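Local coordinates for hypothetical protein BACOVA_04980 (Bacteroides ovatus, PDB 3UFI), which probably serves as a fimbrillin-like (FimA-type) pilus subunit that takes part in cell adhesion, at residues 99-102 with 103-107; 202-205 with 206-209. All blocks are in the same frame, centred on the assembly; numbering follows the deposited sequence.

Contact 1 (99-102 with 103-107); sequences NAYY and PYQGA
CG of Y102 stands anti to the backbone N (chi1 165°), which turns the face of its ring to P103, whereas CG of Y101 is wedged between the backbone N and the carbonyl carbon (chi1 77°) and its ring runs along the outgoing chain to Q105. The peptide bond between Y102 and P103 is cis and folds the pyrrolidine back on the aromatic ring. P103 CB lies 3.9 Å from the centroid of the Y102 ring, almost on its normal, in a CH-pi contact over one face; P103 CD is 3.8 Å from Y102 CD1. Aromatic-proline pairs of this kind are well suited to cis bonds, and this one turns the chain as strand 95-102, flanked by strands 43-51 and 138-146 in the sheet of this fimbrillin-like protein, gives way to a loop. Replacing Y102 by an alanine is likely to leave P103 CB without its aromatic face and the cis bend less firmly held.

Y101 reaches further along the loop. Its OH accepts a nearly straight hydrogen bond from Q105 N, 3.1 Å away, and also bonds to N65 OD1. P103 O sits at the edge of the Y101 ring, 3.2 Å from CE2, while Y104 CD1 approaches Y101 OH at 3.7 Å. N65 further bonds Y104 OH through its backbone O, and its ND2 reaches Q105 O and A107 O.

Contact 2 (202-205 with 206-209); sequences GATP and NSEL. With SO4 (sulfate ion), chain B.
A 2.7 Å hydrogen bond joins the backbone N of N206 to O1 of a sulfate ion, with an N-H...O angle of 165°. The side chain of N206 adds a longer grip: CG lies beside the backbone N, anti to the carbonyl carbon (chi1 -57°), and this folds the amide back over the same anion, where ND2 donates to sulfate O3 at 3.2 Å. P205 merely packs against the ion; its N has no hydrogen to give, and its CD lies 3.2 Å from sulfate O1.

The backbone that presents these groups is a type I beta turn from T204 to S207, closed by a hydrogen bond from S207 N to T204 O of 3.1 Å at 163°. Proline suits the second position because its ring holds phi near the value the turn needs. Asparagine is common at the third position of type I turns, and here the N-H left over by the turn and the side-chain amide are both directed to the same anion. On the flank of the turn T204 OG1 lies 3.6 Å from S207 CB. S207 OG bonds to L184 O, and P205 O receives the hydroxyl of S183, which fastens the turn to the neighbouring loop.

The sulfate probably comes from the crystallisation liquor, and the two segments bring no cationic side chain to it: within them the anion is met by two N-H groups of one asparagine, a site that is likely to be weak and says little about any natural ligand.

In the fold
From the N terminus, the chain first lays down strands 16-25 to 75-78 of the mixed sheet, then strand 95-102, which pairs with 43-51; contact 1 marks its end and bends the chain into the loop leading to strand 117-118. That bend sits beside N65, just ahead of strand 66-72, so an earlier part of the chain is tied to it. The chain then returns through strands 138-146 and 150-156. Contact 2 comes later, a tight turn in the long loop between strands 197-198 and 230-231, fastened to residues 183-185. Contacts 1 and 2 follow in series, neither nested nor crossed; the centres of contacts 1 and 2 lie about 29 Å apart, without touching.

Contact 1 (99-102 with 103-107)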
loop_
_atom_site.group_PDB
_atom_site.type_symbol
_atom_site.label_atom_id
_atom_site.label_comp_id
_atom_site.label_asym_id
_atom_site.label_seq_id
_atom_site.Cartn_x
_atom_site.Cartn_y
_atom_site.Cartn_z
ATOM N N ASN A 99 -9.554 -9.861 10.219
ATOM C CA ASN A 99 -9.087 -8.851 9.260
ATOM C C ASN A 99 -7.714 -8.407 9.648
ATOM O O ASN A 99 -7.403 -8.423 10.841
ATOM C CB ASN A 99 -9.998 -7.602 9.233
ATOM C CG ASN A 99 -11.439 -7.838 8.931
ATOM O OD1 ASN A 99 -11.800 -8.556 7.999
ATOM N ND2 ASN A 99 -12.294 -7.181 9.690
ATOM N N ALA A 100 -6.902 -7.976 8.700
ATOM C CA ALA A 100 -5.596 -7.451 9.045
ATOM C C ALA A 100 -5.228 -6.351 8.069
ATOM O O ALA A 100 -5.755 -6.312 6.962
ATOM C CB ALA A 100 -4.551 -8.567 9.055
ATOM N N TYR A 101 -4.363 -5.420 8.496
ATOM C CA TYR A 101 -3.944 -4.338 7.610
ATOM C C TYR A 101 -2.521 -3.949 7.935
ATOM O O TYR A 101 -2.037 -4.223 9.018
ATOM C CB TYR A 101 -4.896 -3.125 7.726
ATOM C CG TYR A 101 -4.635 -2.324 8.979
ATOM C CD1 TYR A 101 -5.196 -2.700 10.202
ATOM C CD2 TYR A 101 -3.753 -1.243 8.970
ATOM C CE1 TYR A 101 -4.907 -2.007 11.369
ATOM C CE2 TYR A 101 -3.452 -0.547 10.140
ATOM C CZ TYR A 101 -4.030 -0.934 11.337
ATOM O OH TYR A 101 -3.733 -0.258 12.497
ATOM N N TYR A 102 -1.869 -3.298 6.994
ATOM C CA TYR A 102 -0.523 -2.749 7.095
ATOM C C TYR A 102 -0.570 -1.327 6.520
ATOM O O TYR A 102 -1.300 -1.136 5.559
ATOM C CB TYR A 102 0.476 -3.644 6.306
ATOM C CG TYR A 102 1.814 -2.984 6.038
ATOM C CD1 TYR A 102 1.985 -2.114 4.956
ATOM C CD2 TYR A 102 2.901 -3.184 6.893
ATOM C CE1 TYR A 102 3.186 -1.438 4.753
ATOM C CE2 TYR A 102 4.109 -2.512 6.695
ATOM C CZ TYR A 102 4.241 -1.633 5.632
ATOM O OH TYR A 102 5.430 -0.994 5.409
ATOM N N PRO A 103 0.225 -0.333 6.982
ATOM C CA PRO A 103 1.097 -0.338 8.174
ATOM C C PRO A 103 0.284 -0.076 9.440
ATOM O O PRO A 103 -0.591 0.811 9.469
ATOM C CB PRO A 103 2.096 0.810 7.898
ATOM C CG PRO A 103 1.524 1.629 6.751
ATOM C CD PRO A 103 0.204 1.000 6.342
ATOM N N TYR A 104 0.606 -0.814 10.511
ATOM C CA TYR A 104 -0.059 -0.617 11.794
ATOM C C TYR A 104 0.007 0.826 12.288
ATOM O O TYR A 104 1.042 1.482 12.189
ATOM C CB TYR A 104 0.596 -1.486 12.885
ATOM C CG TYR A 104 -0.151 -1.426 14.202
ATOM C CD1 TYR A 104 -1.269 -2.219 14.423
ATOM C CD2 TYR A 104 0.247 -0.550 15.220
ATOM C CE1 TYR A 104 -1.971 -2.166 15.623
ATOM C CE2 TYR A 104 -0.462 -0.475 16.423
ATOM C CZ TYR A 104 -1.551 -1.317 16.627
ATOM O OH TYR A 104 -2.288 -1.306 17.771
ATOM N N GLN A 105 -1.071 1.271 12.916
ATOM C CA GLN A 105 -1.088 2.502 13.690
ATOM C C GLN A 105 -2.132 2.341 14.788
ATOM O O GLN A 105 -2.996 1.469 14.704
ATOM C CB GLN A 105 -1.307 3.756 12.836
ATOM C CG GLN A 105 -2.703 3.933 12.272
ATOM C CD GLN A 105 -2.836 5.323 11.711
ATOM O OE1 GLN A 105 -3.417 6.228 12.320
ATOM N NE2 GLN A 105 -2.279 5.520 10.540
ATOM N N GLY A 106 -2.046 3.175 15.805
ATOM C CA GLY A 106 -3.049 3.159 16.838
ATOM C C GLY A 106 -2.704 2.365 18.055
ATOM O O GLY A 106 -1.534 2.109 18.333
ATOM N N ALA A 107 -3.754 2.014 18.805
ATOM C CA ALA A 107 -3.646 1.344 20.088
ATOM C C ALA A 107 -4.358 -0.013 20.053
ATOM O O ALA A 107 -5.239 -0.224 19.215
ATOM C CB ALA A 107 -4.225 2.242 21.171
#

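Contact 2 (202-205 with 206-209)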
loop_
_atom_site.group_PDB
_atom_site.type_symbol
_atom_site.label_atom_id
_atom_site.label_comp_id
_atom_site.label_asym_id
_atom_site.label_seq_id
_atom_site.Cartn_x
_atom_site.Cartn_y
_atom_site.Cartn_z
ATOM N N GLY A 202 -14.592 15.391 -4.838
ATOM C CA GLY A 202 -14.387 16.791 -5.168
ATOM C C GLY A 202 -13.054 17.036 -5.826
ATOM O O GLY A 202 -12.033 16.453 -5.439
ATOM N N ALA A 203 -13.074 17.881 -6.842
ATOM C CA ALA A 203 -11.912 18.263 -7.625
ATOM C C ALA A 203 -11.011 19.211 -6.845
ATOM O O ALA A 203 -11.504 20.058 -6.087
ATOM C CB ALA A 203 -12.363 18.924 -8.917
ATOM N N THR A 204 -9.681 19.054 -7.025
ATOM C CA THR A 204 -8.647 19.934 -6.461
ATOM C C THR A 204 -7.722 20.311 -7.634
ATOM O O THR A 204 -6.587 19.824 -7.676
ATOM C CB THR A 204 -7.920 19.281 -5.265
ATOM O OG1 THR A 204 -7.282 18.064 -5.690
ATOM C CG2 THR A 204 -8.852 19.013 -4.081
ATOM N N PRO A 205 -8.179 21.165 -8.605
ATOM C CA PRO A 205 -7.332 21.471 -9.779
ATOM C C PRO A 205 -5.984 22.114 -9.473
ATOM O O PRO A 205 -5.065 21.981 -10.277
ATOM C CB PRO A 205 -8.197 22.435 -10.610
ATOM C CG PRO A 205 -9.232 22.956 -9.672
ATOM C CD PRO A 205 -9.499 21.825 -8.726
ATOM N N ASN A 206 -5.855 22.797 -8.333
ATOM C CA ASN A 206 -4.615 23.491 -7.968
ATOM C C ASN A 206 -3.705 22.655 -7.069
ATOM O O ASN A 206 -2.714 23.186 -6.561
ATOM C CB ASN A 206 -4.932 24.844 -7.302
ATOM C CG ASN A 206 -5.786 25.728 -8.177
ATOM O OD1 ASN A 206 -5.564 25.860 -9.387
ATOM N ND2 ASN A 206 -6.831 26.273 -7.600
ATOM N N SER A 207 -3.999 21.356 -6.892
ATOM C CA SER A 207 -3.127 20.482 -6.087
ATOM C C SER A 207 -1.794 20.272 -6.829
ATOM O O SER A 207 -1.737 20.374 -8.054
ATOM C CB SER A 207 -3.798 19.143 -5.812
ATOM O OG SER A 207 -3.700 18.328 -6.967
ATOM N N GLU A 208 -0.729 20.000 -6.085
ATOM C CA GLU A 208 0.572 19.802 -6.682
ATOM C C GLU A 208 1.371 18.798 -5.889
ATOM O O GLU A 208 1.518 18.953 -4.683
ATOM C CB GLU A 208 1.320 21.146 -6.754
ATOM C CG GLU A 208 2.578 21.129 -7.607
ATOM C CD GLU A 208 3.327 22.449 -7.561
ATOM O OE1 GLU A 208 2.844 23.428 -8.177
ATOM O OE2 GLU A 208 4.372 22.517 -6.872
ATOM N N LEU A 209 1.882 17.769 -6.565
ATOM C CA LEU A 209 2.783 16.790 -5.979
ATOM C C LEU A 209 4.118 16.966 -6.708
ATOM O O LEU A 209 4.128 17.078 -7.934
ATOM C CB LEU A 209 2.206 15.350 -6.088
ATOM C CG LEU A 209 3.073 14.211 -5.558
ATOM C CD1 LEU A 209 2.223 13.158 -4.866
ATOM C CD2 LEU A 209 3.911 13.577 -6.681
HETATM S S SO4 B . -7.919 23.519 -5.036
HETATM O O1 SO4 B . -7.717 23.245 -6.438
HETATM O O2 SO4 B . -6.897 22.813 -4.260
HETATM O O3 SO4 B . -7.798 24.968 -4.815
HETATM O O4 SO4 B . -9.265 23.069 -4.650
#